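Local coordinates for protein pullulanase (Klebsiella oxytoca, PDB 2YOC) that hydrolyses the alpha-1,6-glucosidic linkages of pullulan and related branched glucans, and is secreted through a type 2 secretion system, at residues N173-P178 and A231-P236; I185-Y190 and Y208-P213; T249-A254 and T264-A269. All coordinates share one frame; numbering follows the deposited sequence.

How the interactions relate
All three contacts lie within the sequence range of the pullulanase N2 domain, and their centres are only 9 to 10 Å apart. Interaction 1 joins two inner strands of a mixed sheet and interaction 3 a hairpin of the same sheet, while interaction 2 brings the chain leading into one outermost strand, 212-214, against the other, 185-191. Probable main-chain hydrogen bonds connect them: Lys-234 N lies 2.7 Å from Thr-212 O, and Tyr-189 O lies 2.8 Å from Val-250 N. Trp-177 spans interactions 1 and 3, its CH2 3.5 Å from Ala-251 O. None of the calcium-binding residues belongs to these segments; all three contacts reach one beta sheet.

Interaction 1: residues N173-P178 and A231-P236; sequences NTLLWP and AAFKLP
The ring of Phe-233 lies beside the backbone of residues 175-177, turning its edge to two carbonyl oxygens: CE1 comes 3.2 Å from Trp-177 O and CD1 3.4 Å from Leu-175 O, both oxygens near the ring plane. With CG anti to its own carbonyl carbon (chi1 -57°), the ring starts out beside its backbone N, the atom that donates to Leu-175 O. This edge-on approach is consistent with weak C-H...O contacts, and Phe-233 CD1 also meets Leu-175 CD1 at 4.2 Å. Leu-235 completes this apolar side, its CD1 branch lying 4.0 Å from Leu-175 CB.

The opposite face of the sheet carries Thr-174, Leu-176, Ala-232 and Lys-234. Here the CD2 branch of Leu-176 reaches across to its pair partner, 3.8 Å from Ala-232 CB, a methyl small enough for the leucine branch to lie against it. Lys-234 extends its aliphatic chain until a bend at chi4.

Antiparallel pairing holds the strands in register. Leu-175 and Phe-233 form a hydrogen-bonded pair, with Leu-175 N to Phe-233 O at 3.0 Å and the return bond from Phe-233 N. Beyond the strands, Leu-235 N donates to Asn-173 O and Trp-177 N to Ala-231 O, the latter at 2.8 Å and nearly straight (170°). The indole NE1 of Trp-177 finds its acceptor in Glu-166. Strand 212-214 pairs with the far edge of 232-234, and strand 167-169 with that of 174-176.

Four main-chain bonds thus cross the pair and set its register, while Leu-175, Phe-233, Leu-176 and Ala-232 add apolar contacts. Leu-175 and Phe-233 lie on one buried face; on the other, Lys-234 is exposed although its companions are buried, which keeps its charged end at the outside.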
loop_
_atom_site.group_PDB
_atom_site.type_symbol
_atom_site.label_atom_id
_atom_site.label_comp_id
_atom_site.label_asym_id
_atom_site.label_seq_id
_atom_site.Cartn_x
_atom_site.Cartn_y
_atom_site.Cartn_z
ATOM N N ASN B 173 -17.830 38.653 29.999
ATOM C CA ASN B 173 -17.697 39.764 29.050
ATOM C C ASN B 173 -18.071 39.500 27.563
ATOM O O ASN B 173 -18.280 40.455 26.818
ATOM C CB ASN B 173 -16.244 40.234 29.090
ATOM C CG ASN B 173 -16.062 41.722 29.028
ATOM O OD1 ASN B 173 -16.893 42.520 29.505
ATOM N ND2 ASN B 173 -14.921 42.124 28.502
ATOM N N THR B 174 -18.094 38.233 27.121
ATOM C CA THR B 174 -18.257 37.882 25.713
ATOM C C THR B 174 -19.556 37.215 25.282
ATOM O O THR B 174 -20.004 36.238 25.877
ATOM C CB THR B 174 -16.997 37.142 25.257
ATOM O OG1 THR B 174 -15.862 37.939 25.608
ATOM C CG2 THR B 174 -16.976 36.859 23.775
ATOM N N LEU B 175 -20.123 37.734 24.198
ATOM C CA LEU B 175 -21.331 37.213 23.582
ATOM C C LEU B 175 -20.975 36.929 22.111
ATOM O O LEU B 175 -20.523 37.836 21.386
ATOM C CB LEU B 175 -22.482 38.234 23.734
ATOM C CG LEU B 175 -23.866 37.971 23.104
ATOM C CD1 LEU B 175 -23.926 38.359 21.664
ATOM C CD2 LEU B 175 -24.386 36.582 23.354
ATOM N N LEU B 176 -21.113 35.650 21.697
ATOM C CA LEU B 176 -20.799 35.238 20.325
ATOM C C LEU B 176 -22.059 35.129 19.527
ATOM O O LEU B 176 -23.009 34.462 19.955
ATOM C CB LEU B 176 -19.998 33.932 20.246
ATOM C CG LEU B 176 -18.695 33.872 21.031
ATOM C CD1 LEU B 176 -18.175 32.475 21.064
ATOM C CD2 LEU B 176 -17.649 34.809 20.465
ATOM N N TRP B 177 -22.101 35.845 18.391
ATOM C CA TRP B 177 -23.265 35.846 17.511
ATOM C C TRP B 177 -22.913 36.195 16.069
ATOM O O TRP B 177 -22.602 37.357 15.772
ATOM C CB TRP B 177 -24.377 36.760 18.048
ATOM C CG TRP B 177 -25.669 36.686 17.284
ATOM C CD1 TRP B 177 -26.181 35.603 16.623
ATOM C CD2 TRP B 177 -26.665 37.713 17.204
ATOM N NE1 TRP B 177 -27.414 35.908 16.099
ATOM C CE2 TRP B 177 -27.738 37.200 16.440
ATOM C CE3 TRP B 177 -26.729 39.049 17.645
ATOM C CZ2 TRP B 177 -28.867 37.972 16.124
ATOM C CZ3 TRP B 177 -27.849 39.805 17.337
ATOM C CH2 TRP B 177 -28.910 39.262 16.603
ATOM N N PRO B 178 -23.003 35.215 15.147
ATOM C CA PRO B 178 -22.743 35.531 13.725
ATOM C C PRO B 178 -23.791 36.505 13.113
ATOM O O PRO B 178 -23.461 37.295 12.219
ATOM C CB PRO B 178 -22.753 34.158 13.030
ATOM C CG PRO B 178 -22.883 33.149 14.113
ATOM C CD PRO B 178 -23.394 33.805 15.335
ATOM N N ALA B 231 -18.829 35.681 15.412
ATOM C CA ALA B 231 -18.595 37.099 15.672
ATOM C C ALA B 231 -18.655 37.410 17.170
ATOM O O ALA B 231 -19.697 37.182 17.809
ATOM C CB ALA B 231 -19.620 37.941 14.920
ATOM N N ALA B 232 -17.535 37.939 17.725
ATOM C CA ALA B 232 -17.410 38.295 19.147
ATOM C C ALA B 232 -17.854 39.723 19.466
ATOM O O ALA B 232 -17.547 40.646 18.710
ATOM C CB ALA B 232 -15.980 38.068 19.635
ATOM N N PHE B 233 -18.569 39.890 20.605
ATOM C CA PHE B 233 -19.048 41.181 21.113
ATOM C C PHE B 233 -18.753 41.340 22.598
ATOM O O PHE B 233 -19.064 40.445 23.387
ATOM C CB PHE B 233 -20.555 41.372 20.861
ATOM C CG PHE B 233 -20.934 41.248 19.408
ATOM C CD1 PHE B 233 -21.265 40.014 18.864
ATOM C CD2 PHE B 233 -20.935 42.358 18.573
ATOM C CE1 PHE B 233 -21.610 39.900 17.512
ATOM C CE2 PHE B 233 -21.282 42.235 17.229
ATOM C CZ PHE B 233 -21.606 41.005 16.710
ATOM N N LYS B 234 -18.161 42.490 22.968
ATOM C CA LYS B 234 -17.807 42.856 24.345
ATOM C C LYS B 234 -19.020 43.472 25.025
ATOM O O LYS B 234 -19.677 44.330 24.432
ATOM C CB LYS B 234 -16.630 43.847 24.345
ATOM C CG LYS B 234 -15.907 43.964 25.675
ATOM C CD LYS B 234 -14.913 45.116 25.692
ATOM C CE LYS B 234 -13.995 45.160 26.904
ATOM N NZ LYS B 234 -12.905 44.138 26.871
ATOM N N LEU B 235 -19.339 43.017 26.256
ATOM C CA LEU B 235 -20.467 43.541 27.050
ATOM C C LEU B 235 -19.963 44.774 27.783
ATOM O O LEU B 235 -18.762 44.829 28.052
ATOM C CB LEU B 235 -20.923 42.509 28.101
ATOM C CG LEU B 235 -22.122 41.637 27.754
ATOM C CD1 LEU B 235 -21.690 40.390 26.978
ATOM C CD2 LEU B 235 -22.860 41.205 29.005
ATOM N N PRO B 236 -20.840 45.742 28.196
ATOM C CA PRO B 236 -20.336 46.897 28.965
ATOM C C PRO B 236 -19.707 46.483 30.296
ATOM O O PRO B 236 -19.941 45.365 30.773
ATOM C CB PRO B 236 -21.579 47.765 29.157
ATOM C CG PRO B 236 -22.714 46.872 28.965
ATOM C CD PRO B 236 -22.302 45.850 27.978
#

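Interaction 2: residues I185-Y190 and Y208-P213; sequences IVRLYY and YLKLTP
Arg-187 lays its guanidinium flat on the ring of Tyr-208, the planes 11° apart and the centres separated by 4.1 Å. The cation-pi contact is off-centre, with NE and CZ near the CE2 rim. Two torsion choices bring the groups together: Tyr-208 CG takes the crowded position between its backbone N and carbonyl carbon (chi1 58°), while the Arg-187 chain runs extended from CG to NE, its CD lying over the face of the Tyr-208 ring, near CD2. On the guanidinium's other face sits Ile-185 CG2.

Tyr-189 helps to hold the guanidinium in its plane. Its hydroxyl lies in that plane and accepts a bond of 2.8 Å from Arg-187 NH1, and its ring receives Tyr-208 CB over the centre, 3.5 Å from the centroid, a CH-pi contact. The two tyrosines lie side by side, pointing the same way, and the same face of the Tyr-208 ring meets Arg-187 NH1 and Tyr-189 OH.

Lys-210, bent at chi2 and chi4, folds back so that NZ reaches Val-186 O at 3.0 Å as well as Leu-211 O. Val-186 O also accepts Leu-211 N, the two donors arriving from opposite faces of the carbonyl plane. Leu-188 and Leu-209 exchange main-chain bonds, that from Leu-188 N to Leu-209 O measuring 2.9 Å. On the apolar side Leu-211 CD1 packs 3.7 Å from Val-186 CG1 and near Leu-188 CB; branched aliphatic residues suit this buried side, which Phe-233 also lines.

Arg-187 NH2 bonds to Val-21 O and Tyr-208 OH to Asp-20, where the modelled chain starts; NH2 and Asp-20 also form a long, weak ion pair. The aromatic face and the aspartate would probably favour the arginine's charge, though Lys-210 nearby would oppose this somewhat.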
loop_
_atom_site.group_PDB
_atom_site.type_symbol
_atom_site.label_atom_id
_atom_site.label_comp_id
_atom_site.label_asym_id
_atom_site.label_seq_id
_atom_site.Cartn_x
_atom_site.Cartn_y
_atom_site.Cartn_z
ATOM N N ILE B 185 -26.326 48.412 14.898
ATOM C CA ILE B 185 -26.841 48.294 16.261
ATOM C C ILE B 185 -26.811 46.812 16.727
ATOM O O ILE B 185 -27.447 45.949 16.103
ATOM C CB ILE B 185 -28.241 48.967 16.436
ATOM C CG1 ILE B 185 -28.198 50.507 16.232
ATOM C CG2 ILE B 185 -28.875 48.588 17.779
ATOM C CD1 ILE B 185 -27.253 51.336 17.246
ATOM N N VAL B 186 -26.036 46.534 17.809
ATOM C CA VAL B 186 -25.929 45.198 18.426
ATOM C C VAL B 186 -26.150 45.369 19.921
ATOM O O VAL B 186 -25.377 46.064 20.593
ATOM C CB VAL B 186 -24.626 44.406 18.064
ATOM C CG1 VAL B 186 -24.510 43.127 18.882
ATOM C CG2 VAL B 186 -24.576 44.073 16.574
ATOM N N ARG B 187 -27.237 44.776 20.431
ATOM C CA ARG B 187 -27.579 44.932 21.848
ATOM C C ARG B 187 -28.006 43.668 22.564
ATOM O O ARG B 187 -28.570 42.755 21.950
ATOM C CB ARG B 187 -28.710 45.949 22.005
ATOM C CG ARG B 187 -28.304 47.383 21.784
ATOM C CD ARG B 187 -29.538 48.187 21.427
ATOM N NE ARG B 187 -29.220 49.584 21.152
ATOM C CZ ARG B 187 -30.132 50.529 20.952
ATOM N NH1 ARG B 187 -31.429 50.237 21.014
ATOM N NH2 ARG B 187 -29.757 51.773 20.681
ATOM N N LEU B 188 -27.825 43.665 23.893
ATOM C CA LEU B 188 -28.312 42.574 24.716
ATOM C C LEU B 188 -29.501 43.050 25.569
ATOM O O LEU B 188 -29.311 43.619 26.639
ATOM C CB LEU B 188 -27.201 41.907 25.551
ATOM C CG LEU B 188 -27.594 40.674 26.369
ATOM C CD1 LEU B 188 -28.099 39.562 25.483
ATOM C CD2 LEU B 188 -26.428 40.197 27.199
ATOM N N TYR B 189 -30.722 42.848 25.053
ATOM C CA TYR B 189 -31.963 43.188 25.742
ATOM C C TYR B 189 -32.241 42.127 26.798
ATOM O O TYR B 189 -31.869 40.963 26.611
ATOM C CB TYR B 189 -33.138 43.287 24.741
ATOM C CG TYR B 189 -33.151 44.585 23.952
ATOM C CD1 TYR B 189 -32.257 44.797 22.900
ATOM C CD2 TYR B 189 -34.035 45.612 24.276
ATOM C CE1 TYR B 189 -32.244 46.000 22.192
ATOM C CE2 TYR B 189 -34.035 46.818 23.575
ATOM C CZ TYR B 189 -33.131 47.011 22.536
ATOM O OH TYR B 189 -33.139 48.203 21.845
ATOM N N TYR B 190 -32.880 42.528 27.913
ATOM C CA TYR B 190 -33.206 41.632 29.027
ATOM C C TYR B 190 -34.506 42.012 29.748
ATOM O O TYR B 190 -34.887 43.177 29.758
ATOM C CB TYR B 190 -32.027 41.550 30.023
ATOM C CG TYR B 190 -31.616 42.887 30.611
ATOM C CD1 TYR B 190 -30.709 43.716 29.948
ATOM C CD2 TYR B 190 -32.120 43.321 31.837
ATOM C CE1 TYR B 190 -30.345 44.960 30.469
ATOM C CE2 TYR B 190 -31.730 44.545 32.389
ATOM C CZ TYR B 190 -30.842 45.362 31.697
ATOM O OH TYR B 190 -30.465 46.580 32.211
ATOM N N TYR B 208 -31.638 47.260 27.982
ATOM C CA TYR B 208 -30.637 46.581 27.155
ATOM C C TYR B 208 -29.248 46.990 27.567
ATOM O O TYR B 208 -29.103 47.827 28.455
ATOM C CB TYR B 208 -30.850 46.825 25.643
ATOM C CG TYR B 208 -30.841 48.280 25.227
ATOM C CD1 TYR B 208 -32.010 49.036 25.240
ATOM C CD2 TYR B 208 -29.660 48.910 24.843
ATOM C CE1 TYR B 208 -32.006 50.382 24.881
ATOM C CE2 TYR B 208 -29.647 50.254 24.458
ATOM C CZ TYR B 208 -30.823 50.988 24.482
ATOM O OH TYR B 208 -30.834 52.324 24.135
ATOM N N LEU B 209 -28.229 46.397 26.919
ATOM C CA LEU B 209 -26.817 46.738 27.077
ATOM C C LEU B 209 -26.239 46.887 25.665
ATOM O O LEU B 209 -26.613 46.121 24.759
ATOM C CB LEU B 209 -26.013 45.664 27.814
ATOM C CG LEU B 209 -26.479 45.094 29.148
ATOM C CD1 LEU B 209 -25.533 44.004 29.582
ATOM C CD2 LEU B 209 -26.550 46.150 30.234
ATOM N N LYS B 210 -25.336 47.855 25.471
ATOM C CA LYS B 210 -24.743 48.043 24.159
ATOM C C LYS B 210 -23.540 47.108 23.973
ATOM O O LYS B 210 -22.653 47.037 24.832
ATOM C CB LYS B 210 -24.426 49.535 23.878
ATOM C CG LYS B 210 -23.751 49.856 22.526
ATOM C CD LYS B 210 -24.716 49.874 21.312
ATOM C CE LYS B 210 -23.997 49.820 19.973
ATOM N NZ LYS B 210 -23.997 48.451 19.370
ATOM N N LEU B 211 -23.547 46.351 22.874
ATOM C CA LEU B 211 -22.444 45.446 22.587
ATOM C C LEU B 211 -21.486 46.069 21.568
ATOM O O LEU B 211 -21.917 46.808 20.685
ATOM C CB LEU B 211 -22.940 44.051 22.158
ATOM C CG LEU B 211 -23.905 43.367 23.106
ATOM C CD1 LEU B 211 -24.474 42.141 22.473
ATOM C CD2 LEU B 211 -23.222 43.005 24.423
ATOM N N THR B 212 -20.188 45.833 21.737
ATOM C CA THR B 212 -19.154 46.420 20.887
ATOM C C THR B 212 -18.363 45.303 20.248
ATOM O O THR B 212 -18.024 44.342 20.952
ATOM C CB THR B 212 -18.220 47.362 21.692
ATOM O OG1 THR B 212 -17.222 46.583 22.370
ATOM C CG2 THR B 212 -18.978 48.295 22.683
ATOM N N PRO B 213 -18.023 45.399 18.939
ATOM C CA PRO B 213 -17.249 44.317 18.310
ATOM C C PRO B 213 -15.880 44.095 18.949
ATOM O O PRO B 213 -15.153 45.049 19.248
ATOM C CB PRO B 213 -17.145 44.760 16.853
ATOM C CG PRO B 213 -17.355 46.236 16.884
ATOM C CD PRO B 213 -18.334 46.466 17.968
#

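Interaction 3: residues T249-A254 and T264-A269; sequences TVAIAA and TQVQTA
Ala-251 and Thr-264 are paired through their backbones by two hydrogen bonds, Ala-251 N to Thr-264 O at 2.9 Å and Thr-264 N to Ala-251 O at 3.0 Å. They form an antiparallel hydrogen-bonded pair in the hairpin of strands 248-254 and 260-267. Thr-264 O is also approached by Val-250 CA, 3.4 Å away, a weaker CA-H...O contact.

Apolar contacts follow from this pairing. Ala-251 CB faces the methyl CG2 of Thr-264 at 4.0 Å, and Val-266 CG2 lies 4.3 Å from the same CB. A single methyl fits where Thr-264, Val-266 and the side chain of Trp-177 all come against Ala-251. Thr-264 turns CG2 to this side while its OG1, anti to the backbone N (chi1 -158°), bonds to Ala-163 O and Glu-166 N, so one side chain serves both an apolar and a polar need.

A mixed contact follows where the strands diverge. Thr-249 and Val-266 cross at about a right angle, with Thr-249 OG1 3.4 Å from Val-266 CB; the valine thus packs against a hydroxyl as well as a methyl.

The hairpin lies between two further strands of the sheet. Strand 185-191 runs antiparallel along the outer side of 248-254, and strand 167-169 pairs in parallel with 260-267. Beyond Thr-268 the chain enters helix 269-280.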
loop_
_atom_site.group_PDB
_atom_site.type_symbol
_atom_site.label_atom_id
_atom_site.label_comp_id
_atom_site.label_asym_id
_atom_site.label_seq_id
_atom_site.Cartn_x
_atom_site.Cartn_y
_atom_site.Cartn_z
ATOM N N THR B 249 -32.751 37.006 28.300
ATOM C CA THR B 249 -31.819 37.840 27.554
ATOM C C THR B 249 -32.075 37.531 26.079
ATOM O O THR B 249 -32.352 36.382 25.713
ATOM C CB THR B 249 -30.343 37.602 27.898
ATOM O OG1 THR B 249 -30.011 36.242 27.637
ATOM C CG2 THR B 249 -29.987 38.018 29.305
ATOM N N VAL B 250 -32.003 38.550 25.238
ATOM C CA VAL B 250 -32.244 38.391 23.810
ATOM C C VAL B 250 -31.215 39.254 23.075
ATOM O O VAL B 250 -31.051 40.437 23.422
ATOM C CB VAL B 250 -33.711 38.778 23.450
ATOM C CG1 VAL B 250 -33.874 39.053 21.967
ATOM C CG2 VAL B 250 -34.698 37.710 23.902
ATOM N N ALA B 251 -30.520 38.664 22.071
ATOM C CA ALA B 251 -29.562 39.417 21.277
ATOM C C ALA B 251 -30.279 40.107 20.115
ATOM O O ALA B 251 -31.009 39.459 19.352
ATOM C CB ALA B 251 -28.479 38.505 20.772
ATOM N N ILE B 252 -30.142 41.442 20.037
ATOM C CA ILE B 252 -30.811 42.218 18.998
ATOM C C ILE B 252 -29.856 42.962 18.072
ATOM O O ILE B 252 -28.952 43.679 18.533
ATOM C CB ILE B 252 -32.015 43.079 19.501
ATOM C CG1 ILE B 252 -33.030 42.188 20.237
ATOM C CG2 ILE B 252 -32.688 43.788 18.319
ATOM C CD1 ILE B 252 -34.307 42.817 20.725
ATOM N N ALA B 253 -30.078 42.766 16.749
ATOM C CA ALA B 253 -29.369 43.422 15.651
ATOM C C ALA B 253 -30.363 44.337 14.901
ATOM O O ALA B 253 -31.456 43.905 14.486
ATOM C CB ALA B 253 -28.736 42.395 14.712
ATOM N N ALA B 254 -29.988 45.624 14.789
ATOM C CA ALA B 254 -30.796 46.646 14.140
ATOM C C ALA B 254 -29.985 47.549 13.219
ATOM O O ALA B 254 -28.750 47.659 13.338
ATOM C CB ALA B 254 -31.519 47.480 15.184
ATOM N N THR B 264 -32.806 37.120 18.628
ATOM C CA THR B 264 -32.603 35.695 18.936
ATOM C C THR B 264 -32.402 35.465 20.441
ATOM O O THR B 264 -31.950 36.372 21.151
ATOM C CB THR B 264 -31.427 35.129 18.086
ATOM O OG1 THR B 264 -31.526 33.707 17.971
ATOM C CG2 THR B 264 -30.048 35.537 18.617
ATOM N N GLN B 265 -32.712 34.240 20.919
ATOM C CA GLN B 265 -32.516 33.852 22.316
ATOM C C GLN B 265 -31.027 33.575 22.556
ATOM O O GLN B 265 -30.268 33.377 21.595
ATOM C CB GLN B 265 -33.378 32.645 22.702
ATOM C CG GLN B 265 -34.874 32.925 22.729
ATOM C CD GLN B 265 -35.614 31.931 23.597
ATOM O OE1 GLN B 265 -36.305 31.010 23.121
ATOM N NE2 GLN B 265 -35.501 32.100 24.913
ATOM N N VAL B 266 -30.594 33.614 23.829
ATOM C CA VAL B 266 -29.178 33.441 24.171
ATOM C C VAL B 266 -28.915 32.139 24.931
ATOM O O VAL B 266 -29.602 31.829 25.911
ATOM C CB VAL B 266 -28.636 34.688 24.940
ATOM C CG1 VAL B 266 -27.128 34.599 25.181
ATOM C CG2 VAL B 266 -28.991 35.991 24.232
ATOM N N GLN B 267 -27.900 31.405 24.487
ATOM C CA GLN B 267 -27.391 30.186 25.106
ATOM C C GLN B 267 -26.337 30.645 26.133
ATOM O O GLN B 267 -25.317 31.237 25.759
ATOM C CB GLN B 267 -26.808 29.250 24.029
ATOM C CG GLN B 267 -27.900 28.539 23.208
ATOM C CD GLN B 267 -27.370 27.480 22.262
ATOM O OE1 GLN B 267 -26.654 26.542 22.641
ATOM N NE2 GLN B 267 -27.800 27.561 21.025
ATOM N N THR B 268 -26.623 30.428 27.437
ATOM C CA THR B 268 -25.805 30.931 28.555
ATOM C C THR B 268 -24.905 29.949 29.309
ATOM O O THR B 268 -24.276 30.372 30.290
ATOM C CB THR B 268 -26.707 31.690 29.541
ATOM O OG1 THR B 268 -27.734 30.815 29.999
ATOM C CG2 THR B 268 -27.330 32.947 28.929
ATOM N N ALA B 269 -24.800 28.667 28.873
ATOM C CA ALA B 269 -23.967 27.702 29.618
ATOM C C ALA B 269 -22.501 28.131 29.842
ATOM O O ALA B 269 -21.955 27.905 30.921
ATOM C CB ALA B 269 -24.037 26.321 28.991
#